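Local structure of SusD superfamily protein (Bacteroides fragilis NCTC 9343, 3NQP) at residues L212-V217 with W454-T460. The protein probably binds glycans at the outer membrane, as a SusD-family lipoprotein thought to assist in their uptake. Residues are numbered along the deposited sequence; the frame is centred on the assembly and turned at random.
Sequences LWTSKV and WDLRRMT
The C-terminal ends of two helices, residues 212-216 and 454-458, run side by side at 33°, their axes no closer than 10.8 Å, a gap filled by long side chains. Both helices end here: Val-217 and Met-459, a selenomethionine, are the first residues to turn extended, and the nearest CA pair is Val-217 with Arg-458 at 6.1 Å. Trp-213 (chi1 t, chi2 -73°) reaches across with its six-membered ring, placing CH2 3.6 Å from CB of Arg-457 and CZ3 4.0 Å from CE3 of Trp-454. Three successive m rotamers fold Arg-457 back, so that one face of its guanidinium lies over CZ2 of Trp-213; Val-217 CG1 is 4.1 Å from Arg-457 NH2. In the SusD fold, whose helical scaffold is TPR-like and draws on both parts of the chain, this contact joins helix 200-216 to helix 452-458, far along the sequence, with helix 382-396 covering Leu-212. Arg-458 is extended at chi1 and chi2 (both t), then bends at chi3 (p), which carries NH2 back to Asp-455 OD1 at 2.9 Å, a salt bridge within its own helix; Glu-391 is a second acidic partner. Leu-212 (chi1 t, chi2 p) sets CD2 3.8 Å from Arg-458 NE, while Val-217 (chi1 t) packs CG2 3.8 Å from Arg-458 CA. Lys-216, m at chi1 and p at chi3, brings CE within 3.5 Å of Arg-458 O, and its NZ continues to salt bridges with Glu-435 and Glu-391, the latter shared with Arg-458.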
ATOM      1  N   LEU A 212      13.755  -0.079  -7.427  1.00 11.74           N
ATOM      2  CA  LEU A 212      13.024  -0.698  -8.503  1.00 10.11           C
ATOM      3  C   LEU A 212      12.239   0.325  -9.323  1.00  9.94           C
ATOM      4  O   LEU A 212      12.231   0.292 -10.551  1.00 10.12           O
ATOM      5  CB  LEU A 212      12.010  -1.747  -7.997  1.00 11.42           C
ATOM      6  CG  LEU A 212      11.254  -2.440  -9.131  1.00 13.40           C
ATOM      7  CD1 LEU A 212      12.159  -3.166 -10.176  1.00  8.27           C
ATOM      8  CD2 LEU A 212      10.237  -3.430  -8.474  1.00 10.71           C
ATOM      9  N   TRP A 213      11.517   1.185  -8.630  1.00 11.04           N
ATOM     10  CA  TRP A 213      10.751   2.242  -9.283  1.00 11.81           C
ATOM     11  C   TRP A 213      11.651   3.079 -10.206  1.00 11.21           C
ATOM     12  O   TRP A 213      11.346   3.210 -11.390  1.00 12.32           O
ATOM     13  CB  TRP A 213      10.063   3.130  -8.252  1.00 11.31           C
ATOM     14  CG  TRP A 213       9.288   4.207  -8.851  1.00 12.56           C
ATOM     15  CD1 TRP A 213       9.805   5.358  -9.458  1.00 10.90           C
ATOM     16  CD2 TRP A 213       7.858   4.283  -9.004  1.00 10.54           C
ATOM     17  NE1 TRP A 213       8.769   6.126  -9.939  1.00 14.09           N
ATOM     18  CE2 TRP A 213       7.576   5.495  -9.681  1.00  9.90           C
ATOM     19  CE3 TRP A 213       6.780   3.457  -8.617  1.00 14.68           C
ATOM     20  CZ2 TRP A 213       6.274   5.896  -9.979  1.00 10.26           C
ATOM     21  CZ3 TRP A 213       5.493   3.875  -8.910  1.00 10.00           C
ATOM     22  CH2 TRP A 213       5.255   5.085  -9.576  1.00 15.04           C
ATOM     23  N   THR A 214      12.768   3.588  -9.696  1.00 10.11           N
ATOM     24  CA  THR A 214      13.610   4.458 -10.542  1.00 12.44           C
ATOM     25  C   THR A 214      14.305   3.668 -11.653  1.00 12.09           C
ATOM     26  O   THR A 214      14.670   4.253 -12.673  1.00 13.81           O
ATOM     27  CB  THR A 214      14.601   5.311  -9.724  1.00 11.10           C
ATOM     28  OG1 THR A 214      15.429   4.456  -8.943  1.00 13.38           O
ATOM     29  CG2 THR A 214      13.815   6.254  -8.762  1.00 12.65           C
ATOM     30  N   SER A 215      14.460   2.349 -11.470  0.60 12.50           N
ATOM     31  CA  SER A 215      14.957   1.497 -12.543  0.60 12.22           C
ATOM     32  C   SER A 215      14.058   1.519 -13.800  0.60 13.64           C
ATOM     33  O   SER A 215      14.561   1.438 -14.921  0.60 13.65           O
ATOM     34  CB  SER A 215      15.082   0.042 -12.084  0.60 13.50           C
ATOM     35  OG  SER A 215      16.052  -0.135 -11.061  0.60 12.25           O
ATOM     36  N   LYS A 216      12.748   1.647 -13.590  1.00 12.67           N
ATOM     37  CA  LYS A 216      11.758   1.430 -14.611  1.00 10.88           C
ATOM     38  C   LYS A 216      10.921   2.629 -15.065  1.00 11.89           C
ATOM     39  O   LYS A 216      10.396   2.627 -16.183  1.00 12.17           O
ATOM     40  CB  LYS A 216      10.808   0.303 -14.144  1.00 10.96           C
ATOM     41  CG  LYS A 216      11.513  -1.034 -14.144  1.00 16.46           C
ATOM     42  CD  LYS A 216      10.568  -2.178 -13.637  1.00  5.81           C
ATOM     43  CE  LYS A 216       9.469  -2.516 -14.601  1.00  8.98           C
ATOM     44  NZ  LYS A 216       8.928  -3.898 -14.229  1.00  6.25           N
ATOM     45  N   VAL A 217      10.796   3.634 -14.213  1.00 12.52           N
ATOM     46  CA  VAL A 217       9.880   4.761 -14.437  1.00 13.11           C
ATOM     47  C   VAL A 217      10.647   6.079 -14.565  1.00 10.92           C
ATOM     48  O   VAL A 217      11.427   6.426 -13.703  1.00 11.85           O
ATOM     49  CB  VAL A 217       8.862   4.901 -13.275  1.00 10.72           C
ATOM     50  CG1 VAL A 217       7.744   5.941 -13.607  1.00  9.97           C
ATOM     51  CG2 VAL A 217       8.226   3.547 -12.999  1.00 10.73           C
ATOM     52  N   TRP A 454       0.338   1.695  -7.805  1.00 13.01           N
ATOM     53  CA  TRP A 454       1.795   1.752  -8.015  1.00 12.04           C
ATOM     54  C   TRP A 454       2.252   0.714  -9.069  1.00 12.15           C
ATOM     55  O   TRP A 454       3.039   1.022  -9.984  1.00  9.17           O
ATOM     56  CB  TRP A 454       2.544   1.618  -6.690  1.00 11.02           C
ATOM     57  CG  TRP A 454       2.151   2.652  -5.642  1.00 10.69           C
ATOM     58  CD1 TRP A 454       1.957   2.437  -4.314  1.00 16.60           C
ATOM     59  CD2 TRP A 454       2.007   4.061  -5.844  1.00 16.56           C
ATOM     60  NE1 TRP A 454       1.664   3.635  -3.680  1.00 19.73           N
ATOM     61  CE2 TRP A 454       1.692   4.635  -4.609  1.00 18.78           C
ATOM     62  CE3 TRP A 454       2.116   4.890  -6.957  1.00 25.83           C
ATOM     63  CZ2 TRP A 454       1.472   5.994  -4.458  1.00 24.36           C
ATOM     64  CZ3 TRP A 454       1.878   6.254  -6.797  1.00 27.91           C
ATOM     65  CH2 TRP A 454       1.563   6.773  -5.565  1.00 18.25           C
ATOM     66  N   ASP A 455       1.722  -0.491  -8.956  1.00 10.39           N
ATOM     67  CA  ASP A 455       2.008  -1.568  -9.921  1.00 11.12           C
ATOM     68  C   ASP A 455       1.666  -1.168 -11.367  1.00 11.94           C
ATOM     69  O   ASP A 455       2.445  -1.477 -12.272  1.00  9.45           O
ATOM     70  CB  ASP A 455       1.258  -2.843  -9.527  1.00  7.48           C
ATOM     71  CG  ASP A 455       1.731  -3.420  -8.193  1.00 10.28           C
ATOM     72  OD1 ASP A 455       2.832  -3.088  -7.719  1.00 13.34           O
ATOM     73  OD2 ASP A 455       0.972  -4.212  -7.583  1.00 11.61           O
ATOM     74  N   LEU A 456       0.525  -0.466 -11.554  1.00 10.77           N
ATOM     75  CA  LEU A 456       0.100   0.004 -12.868  1.00 10.09           C
ATOM     76  C   LEU A 456       0.989   1.097 -13.414  1.00 11.93           C
ATOM     77  O   LEU A 456       1.227   1.154 -14.634  1.00 12.12           O
ATOM     78  CB  LEU A 456      -1.340   0.506 -12.853  1.00  8.55           C
ATOM     79  CG  LEU A 456      -2.390  -0.587 -12.585  1.00  9.68           C
ATOM     80  CD1 LEU A 456      -3.741   0.129 -12.237  1.00 12.60           C
ATOM     81  CD2 LEU A 456      -2.562  -1.533 -13.807  1.00  9.21           C
ATOM     82  N   ARG A 457       1.487   1.966 -12.541  1.00 12.01           N
ATOM     83  CA  ARG A 457       2.440   3.002 -12.966  1.00 12.94           C
ATOM     84  C   ARG A 457       3.795   2.395 -13.365  1.00 13.31           C
ATOM     85  O   ARG A 457       4.444   2.874 -14.281  1.00 10.59           O
ATOM     86  CB  ARG A 457       2.721   4.006 -11.827  1.00 10.48           C
ATOM     87  CG  ARG A 457       1.585   4.973 -11.506  1.00 15.34           C
ATOM     88  CD  ARG A 457       1.477   6.175 -12.398  1.00 14.14           C
ATOM     89  NE  ARG A 457       2.762   6.834 -12.705  1.00 16.62           N
ATOM     90  CZ  ARG A 457       3.442   7.631 -11.903  1.00 13.76           C
ATOM     91  NH1 ARG A 457       3.013   7.904 -10.705  1.00 19.32           N
ATOM     92  NH2 ARG A 457       4.577   8.154 -12.310  1.00 14.84           N
ATOM     93  N   ARG A 458       4.191   1.327 -12.684  1.00  9.43           N
ATOM     94  CA  ARG A 458       5.566   0.867 -12.685  1.00  8.24           C
ATOM     95  C   ARG A 458       5.814  -0.279 -13.625  1.00 10.02           C
ATOM     96  O   ARG A 458       6.797  -0.276 -14.355  1.00 10.33           O
ATOM     97  CB  ARG A 458       5.973   0.459 -11.272  1.00  7.99           C
ATOM     98  CG  ARG A 458       7.479   0.203 -11.036  1.00 12.51           C
ATOM     99  CD  ARG A 458       7.729  -0.487  -9.683  1.00 10.27           C
ATOM    100  NE  ARG A 458       7.051  -1.758  -9.623  1.00  6.83           N
ATOM    101  CZ  ARG A 458       5.911  -2.020  -8.958  1.00 12.00           C
ATOM    102  NH1 ARG A 458       5.281  -1.104  -8.198  1.00 12.26           N
ATOM    103  NH2 ARG A 458       5.375  -3.213  -9.081  1.00 12.81           N
HETATM  104  N   MSE A 459       4.901  -1.251 -13.628  1.00  9.47           N
HETATM  105  CA  MSE A 459       5.073  -2.420 -14.472  1.00  8.65           C
HETATM  106  C   MSE A 459       4.776  -2.045 -15.922  1.00  8.40           C
HETATM  107  O   MSE A 459       4.023  -1.111 -16.221  1.00  9.24           O
HETATM  108  CB  MSE A 459       4.195  -3.592 -13.983  1.00  7.22           C
HETATM  109  CG  MSE A 459       4.500  -3.950 -12.536  1.00  9.61           C
HETATM  110 SE   MSE A 459       3.566  -5.479 -11.901  0.75  7.40          SE
HETATM  111  CE  MSE A 459       4.796  -6.828 -12.486  1.00 14.35           C
ATOM    112  N   THR A 460       5.440  -2.760 -16.819  1.00  9.24           N
ATOM    113  CA  THR A 460       5.419  -2.467 -18.243  1.00 11.37           C
ATOM    114  C   THR A 460       5.021  -3.704 -19.054  1.00 12.17           C
ATOM    115  O   THR A 460       5.240  -4.852 -18.626  1.00 11.90           O
ATOM    116  CB  THR A 460       6.796  -1.974 -18.730  1.00 12.96           C
ATOM    117  OG1 THR A 460       7.799  -2.972 -18.482  1.00 10.65           O
ATOM    118  CG2 THR A 460       7.225  -0.641 -18.034  1.00  8.71           C
TER